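2-oxoglutarate dehydrogenase E3 component (Thermus thermophilus, PDB 2EQ7) catalyses the NAD+-dependent reoxidation of protein-bound dihydrolipoamide, as the FAD-containing lipoamide dehydrogenase that serves the 2-oxoglutarate dehydrogenase complex. Local coordinates at the interface of chains A and C and the interface of chains B and A. Residues are numbered along the deposited sequence; one frame, centred on the assembly and turned at random. Chains: chain A/B, 2-oxoglutarate dehydrogenase E3 component; chain C, 2-oxoglutarate dehydrogenase E2 component.

Contact 1: the interface of chains A and C. Residues chain A 393-394, 396; chain C 30-32, 35.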
ATOM      1  N   LYS A 393      27.684  -0.309  -6.866  1.00 28.13           N
ATOM      2  CA  LYS A 393      28.463  -1.542  -6.899  1.00 29.59           C
ATOM      3  C   LYS A 393      27.713  -2.760  -6.372  1.00 28.76           C
ATOM      4  O   LYS A 393      27.670  -3.801  -7.026  1.00 29.93           O
ATOM      5  CB  LYS A 393      29.759  -1.364  -6.104  1.00 32.23           C
ATOM      6  CG  LYS A 393      30.677  -0.277  -6.643  1.00 37.10           C
ATOM      7  CD  LYS A 393      31.162  -0.597  -8.052  1.00 40.08           C
ATOM      8  CE  LYS A 393      32.085   0.494  -8.576  1.00 42.62           C
ATOM      9  NZ  LYS A 393      32.602   0.182  -9.939  1.00 44.47           N
ATOM     10  N   THR A 394      27.116  -2.620  -5.193  1.00 25.51           N
ATOM     11  CA  THR A 394      26.392  -3.714  -4.558  1.00 24.15           C
ATOM     12  C   THR A 394      24.912  -3.795  -4.932  1.00 21.70           C
ATOM     13  O   THR A 394      24.260  -4.798  -4.656  1.00 22.91           O
ATOM     14  CB  THR A 394      26.471  -3.599  -3.035  1.00 24.08           C
ATOM     15  OG1 THR A 394      25.724  -2.449  -2.611  1.00 24.41           O
ATOM     16  CG2 THR A 394      27.921  -3.446  -2.585  1.00 25.73           C
ATOM     17  N   ARG A 396      22.651  -2.521  -3.523  1.00 18.83           N
ATOM     18  CA  ARG A 396      21.839  -2.465  -2.311  1.00 20.23           C
ATOM     19  C   ARG A 396      20.980  -1.201  -2.330  1.00 17.60           C
ATOM     20  O   ARG A 396      21.455  -0.133  -2.707  1.00 15.13           O
ATOM     21  CB  ARG A 396      22.725  -2.463  -1.056  1.00 23.79           C
ATOM     22  CG  ARG A 396      21.922  -2.308   0.231  1.00 28.58           C
ATOM     23  CD  ARG A 396      22.782  -2.288   1.487  1.00 34.66           C
ATOM     24  NE  ARG A 396      23.234  -3.617   1.888  1.00 38.90           N
ATOM     25  CZ  ARG A 396      23.695  -3.909   3.101  1.00 41.06           C
ATOM     26  NH1 ARG A 396      23.763  -2.966   4.031  1.00 42.85           N
ATOM     27  NH2 ARG A 396      24.081  -5.144   3.391  1.00 41.94           N
TER
ATOM     28  N   LEU C  30      23.328 -11.995   0.860  1.00 58.68           N
ATOM     29  CA  LEU C  30      22.967 -10.896  -0.027  1.00 58.82           C
ATOM     30  C   LEU C  30      23.757 -11.041  -1.323  1.00 59.01           C
ATOM     31  O   LEU C  30      24.838 -11.631  -1.331  1.00 58.80           O
ATOM     32  CB  LEU C  30      23.293  -9.552   0.631  1.00 58.61           C
ATOM     33  CG  LEU C  30      22.644  -9.275   1.991  1.00 58.66           C
ATOM     34  CD1 LEU C  30      23.145  -7.946   2.531  1.00 58.08           C
ATOM     35  CD2 LEU C  30      21.129  -9.259   1.852  1.00 58.60           C
ATOM     36  N   LYS C  31      23.221 -10.508  -2.415  1.00 59.39           N
ATOM     37  CA  LYS C  31      23.895 -10.596  -3.705  1.00 60.00           C
ATOM     38  C   LYS C  31      25.272  -9.942  -3.647  1.00 60.73           C
ATOM     39  O   LYS C  31      26.152 -10.256  -4.450  1.00 61.04           O
ATOM     40  CB  LYS C  31      23.050  -9.932  -4.797  1.00 59.30           C
ATOM     41  CG  LYS C  31      22.797  -8.456  -4.571  1.00 58.62           C
ATOM     42  CD  LYS C  31      21.899  -7.871  -5.650  1.00 57.53           C
ATOM     43  CE  LYS C  31      22.552  -7.893  -7.018  1.00 56.61           C
ATOM     44  NZ  LYS C  31      21.700  -7.196  -8.021  1.00 53.52           N
ATOM     45  N   GLU C  32      25.454  -9.032  -2.694  1.00 61.53           N
ATOM     46  CA  GLU C  32      26.732  -8.350  -2.538  1.00 62.46           C
ATOM     47  C   GLU C  32      27.732  -9.274  -1.851  1.00 62.87           C
ATOM     48  O   GLU C  32      28.944  -9.082  -1.956  1.00 62.67           O
ATOM     49  CB  GLU C  32      26.557  -7.066  -1.723  1.00 62.89           C
ATOM     50  CG  GLU C  32      26.144  -7.288  -0.279  1.00 63.55           C
ATOM     51  CD  GLU C  32      25.931  -5.986   0.471  1.00 64.10           C
ATOM     52  OE1 GLU C  32      25.689  -6.040   1.694  1.00 64.61           O
ATOM     53  OE2 GLU C  32      26.002  -4.911  -0.161  1.00 64.28           O
ATOM     54  N   MET C  35      29.125 -11.596  -4.877  1.00 68.63           N
ATOM     55  CA  MET C  35      30.100 -10.880  -5.690  1.00 69.76           C
ATOM     56  C   MET C  35      31.331 -10.550  -4.855  1.00 70.48           C
ATOM     57  O   MET C  35      32.355 -10.112  -5.382  1.00 70.95           O
ATOM     58  CB  MET C  35      29.485  -9.594  -6.251  1.00 69.84           C
ATOM     59  CG  MET C  35      28.962  -8.630  -5.198  1.00 70.07           C
ATOM     60  SD  MET C  35      28.246  -7.137  -5.924  1.00 69.95           S
ATOM     61  CE  MET C  35      29.657  -6.032  -5.883  1.00 70.16           C
TER
HETATM   62  O   HOH W   1      26.211  -1.864  -0.031  1.00 32.35           O
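C:Glu32 of the E3-binding domain carries its CG between its own backbone N and carbonyl carbon, chi1 66°, and then runs extended, which lays the chain alongside A:Thr394 with both side chains pointing the same way and delivers the carboxylate to A:Arg396. That arginine leaves its backbone with CG anti to N, chi1 176°, and bends about CG-CD (chi3) so that the guanidinium turns toward the glutamate. The E3-binding domain, called the peripheral subunit-binding domain, is the small helical module by which E2 holds E3; here the start of its helix 31-34 meets the loop before strand 397-404 of chain A. Between A:Arg396 NH2 and the C:Glu32 carboxylate oxygen OE1 there is an unusually short salt bridge of 2.5 Å, with the two flat groups 30° apart. OE1 stands well off the guanidinium plane and the N-H does not aim at it, so the pairing reads as charge attraction and not as a hydrogen bond. The other carboxylate oxygen, OE2, lies beside CB and CG2 of A:Thr394 and shares a water with that residue: the water is 2.7 Å from A:Thr394 OG1 and 3.1 Å from C:Glu32 OE2. The same hydroxyl oxygen also accepts the backbone N-H of A:Arg396 at 3.2 Å, a bond that ties the threonine to the stretch bearing the arginine. Nearer the backbone of the glutamate, the methylene CB of C:Glu32 packs on A:Thr394 CB at 3.7 Å. One turn on, C:Met35 bends at its thioether and brings the sulfur SD to 3.6 Å from the carbonyl O of A:Lys393, its methyl end resting against that peptide.

Contact 2: the interface of chains B and A. Residues chain B 19, 318, 322, 326; chain A 429, 449-450.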
ATOM      1  N   ARG B  19      11.154  -8.879 -22.079  1.00 15.08           N
ATOM      2  CA  ARG B  19      12.284  -9.456 -21.358  1.00 15.52           C
ATOM      3  C   ARG B  19      13.228 -10.138 -22.341  1.00 16.47           C
ATOM      4  O   ARG B  19      14.450 -10.010 -22.237  1.00 15.56           O
ATOM      5  CB  ARG B  19      11.799 -10.465 -20.312  1.00 16.56           C
ATOM      6  CG  ARG B  19      12.909 -11.072 -19.448  1.00 17.64           C
ATOM      7  CD  ARG B  19      13.737  -9.995 -18.750  1.00 18.97           C
ATOM      8  NE  ARG B  19      14.787 -10.565 -17.904  1.00 18.58           N
ATOM      9  CZ  ARG B  19      15.914  -9.933 -17.586  1.00 20.43           C
ATOM     10  NH1 ARG B  19      16.143  -8.712 -18.047  1.00 21.02           N
ATOM     11  NH2 ARG B  19      16.811 -10.521 -16.805  1.00 21.86           N
ATOM     12  N   ILE B 318       8.651 -14.188 -17.978  1.00 13.36           N
ATOM     13  CA  ILE B 318      10.032 -13.826 -17.674  1.00 14.61           C
ATOM     14  C   ILE B 318      10.864 -15.079 -17.402  1.00 15.18           C
ATOM     15  O   ILE B 318      11.981 -15.222 -17.909  1.00 15.00           O
ATOM     16  CB  ILE B 318      10.090 -12.882 -16.448  1.00 14.77           C
ATOM     17  CG1 ILE B 318       9.495 -11.522 -16.821  1.00 14.49           C
ATOM     18  CG2 ILE B 318      11.525 -12.734 -15.953  1.00 15.21           C
ATOM     19  CD1 ILE B 318       9.332 -10.578 -15.645  1.00 15.96           C
ATOM     20  N   GLU B 322      14.036 -16.402 -19.643  1.00 17.99           N
ATOM     21  CA  GLU B 322      15.316 -16.459 -18.954  1.00 18.52           C
ATOM     22  C   GLU B 322      15.863 -17.880 -19.021  1.00 18.87           C
ATOM     23  O   GLU B 322      17.077 -18.081 -19.096  1.00 18.68           O
ATOM     24  CB  GLU B 322      15.177 -15.977 -17.507  1.00 17.20           C
ATOM     25  CG  GLU B 322      15.027 -14.462 -17.420  1.00 19.39           C
ATOM     26  CD  GLU B 322      14.987 -13.933 -16.000  1.00 20.33           C
ATOM     27  OE1 GLU B 322      15.028 -12.695 -15.832  1.00 23.64           O
ATOM     28  OE2 GLU B 322      14.910 -14.742 -15.053  1.00 22.39           O
ATOM     29  N   ARG B 326      19.398 -18.193 -20.431  1.00 24.64           N
ATOM     30  CA  ARG B 326      20.364 -18.490 -19.379  1.00 26.63           C
ATOM     31  C   ARG B 326      20.366 -19.914 -18.842  1.00 26.11           C
ATOM     32  O   ARG B 326      21.293 -20.306 -18.132  1.00 26.36           O
ATOM     33  CB  ARG B 326      20.168 -17.506 -18.226  1.00 28.53           C
ATOM     34  CG  ARG B 326      20.436 -16.072 -18.624  1.00 32.13           C
ATOM     35  CD  ARG B 326      20.084 -15.111 -17.513  1.00 36.20           C
ATOM     36  NE  ARG B 326      20.467 -13.745 -17.852  1.00 40.08           N
ATOM     37  CZ  ARG B 326      20.140 -12.680 -17.132  1.00 40.93           C
ATOM     38  NH1 ARG B 326      19.417 -12.820 -16.027  1.00 41.90           N
ATOM     39  NH2 ARG B 326      20.541 -11.475 -17.513  1.00 42.25           N
TER
ATOM     40  N   ARG A 429      12.389  -7.871  -8.718  1.00 17.61           N
ATOM     41  CA  ARG A 429      12.060  -9.240  -9.105  1.00 19.15           C
ATOM     42  C   ARG A 429      10.875  -9.814  -8.335  1.00 17.84           C
ATOM     43  O   ARG A 429      10.254 -10.782  -8.773  1.00 18.58           O
ATOM     44  CB  ARG A 429      13.271 -10.148  -8.879  1.00 21.54           C
ATOM     45  CG  ARG A 429      14.409  -9.962  -9.861  1.00 26.01           C
ATOM     46  CD  ARG A 429      14.262 -10.918 -11.027  1.00 32.27           C
ATOM     47  NE  ARG A 429      15.481 -11.007 -11.823  1.00 36.02           N
ATOM     48  CZ  ARG A 429      15.693 -11.937 -12.749  1.00 36.84           C
ATOM     49  NH1 ARG A 429      16.831 -11.950 -13.434  1.00 36.37           N
ATOM     50  NH2 ARG A 429      14.767 -12.858 -12.982  1.00 35.65           N
ATOM     51  N   TRP A 449      18.188  -1.026 -10.757  1.00 22.81           N
ATOM     52  CA  TRP A 449      19.022  -2.204 -10.941  1.00 26.11           C
ATOM     53  C   TRP A 449      19.644  -2.245 -12.332  1.00 28.39           C
ATOM     54  O   TRP A 449      20.848  -2.458 -12.476  1.00 28.39           O
ATOM     55  CB  TRP A 449      18.187  -3.469 -10.705  1.00 25.44           C
ATOM     56  CG  TRP A 449      18.869  -4.754 -11.091  1.00 26.27           C
ATOM     57  CD1 TRP A 449      20.157  -5.116 -10.816  1.00 26.42           C
ATOM     58  CD2 TRP A 449      18.285  -5.858 -11.797  1.00 25.54           C
ATOM     59  NE1 TRP A 449      20.410  -6.377 -11.306  1.00 25.20           N
ATOM     60  CE2 TRP A 449      19.279  -6.855 -11.912  1.00 26.51           C
ATOM     61  CE3 TRP A 449      17.016  -6.102 -12.343  1.00 26.15           C
ATOM     62  CZ2 TRP A 449      19.046  -8.079 -12.553  1.00 25.66           C
ATOM     63  CZ3 TRP A 449      16.784  -7.320 -12.981  1.00 26.28           C
ATOM     64  CH2 TRP A 449      17.797  -8.292 -13.079  1.00 25.76           C
ATOM     65  N   GLU A 450      18.819  -2.026 -13.349  1.00 30.94           N
ATOM     66  CA  GLU A 450      19.266  -2.062 -14.736  1.00 35.74           C
ATOM     67  C   GLU A 450      19.889  -0.753 -15.214  1.00 38.17           C
ATOM     68  O   GLU A 450      20.289  -0.640 -16.374  1.00 38.21           O
ATOM     69  CB  GLU A 450      18.087  -2.419 -15.642  1.00 36.59           C
ATOM     70  CG  GLU A 450      17.270  -3.601 -15.153  1.00 39.44           C
ATOM     71  CD  GLU A 450      16.081  -3.897 -16.045  1.00 42.34           C
ATOM     72  OE1 GLU A 450      15.335  -2.951 -16.380  1.00 44.03           O
ATOM     73  OE2 GLU A 450      15.887  -5.077 -16.404  1.00 43.62           O
TER
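The carboxylate of B:Glu322 is held by A:Arg429 across the interface and by B:Arg19 of its own subunit, which grips the oxygen OE1 side-on with NE and NH2 both donating to it. B:Arg19 NE meets the anti lone pair of B:Glu322 OE1 at 3.0 Å, while NH2, also 3.0 Å from OE1, comes in on the anti side but tilted out of the carboxylate plane. From the other subunit A:Arg429 arrives tip to tip with the same carboxylate. Its NH2 donates to B:Glu322 OE2 over 2.8 Å, a nearly straight bond (169° at H) that uses the syn lone pair and lies in the guanidinium plane, although the two flat groups are turned 62° apart. The bend of A:Arg429 at chi2, -92°, helps its chain reach the glutamate from helix 424-429. One negative group thus sits between two arginines, whose guanidiniums stand almost perpendicular, with B:Arg19 NH2 3.7 Å from A:Arg429 NH1; the shared carboxylate would offset their repulsion. B:Arg326 adds further positive charge at the edge of the A:Arg429 guanidinium, its NH1 3.8 Å from NH1 of that residue. On the far side of B:Arg19, NH1 forms a long salt bridge of 4.0 Å to A:Glu450 OE2, near the end of helix 438-450. In this homodimer of the pyridine nucleotide-disulfide oxidoreductase family, the charged network joins helices 11-22 and 310-326 of one subunit to the C-terminal helices of the other, and the two-fold axis repeats it, fastening the dimer twice.

The centres of the C-alpha atoms of contact 1 and contact 2 are about 16 Å apart, and chain A takes part in both without any residue in common. Its loop at 393-396 receives the E2 module in contact 1, whereas helices 424-429 and 438-450 face subunit B in contact 2; both surfaces come from the C-terminal part of chain A. That part of the chain thus contributes to both the dimer interface and the E2 contact. Contact 2 is repeated by the two-fold symmetry of the dimer, but the assembly holds one E2 chain for two E3 subunits. The centre of contact 2 lies about 34 Å from B:His434.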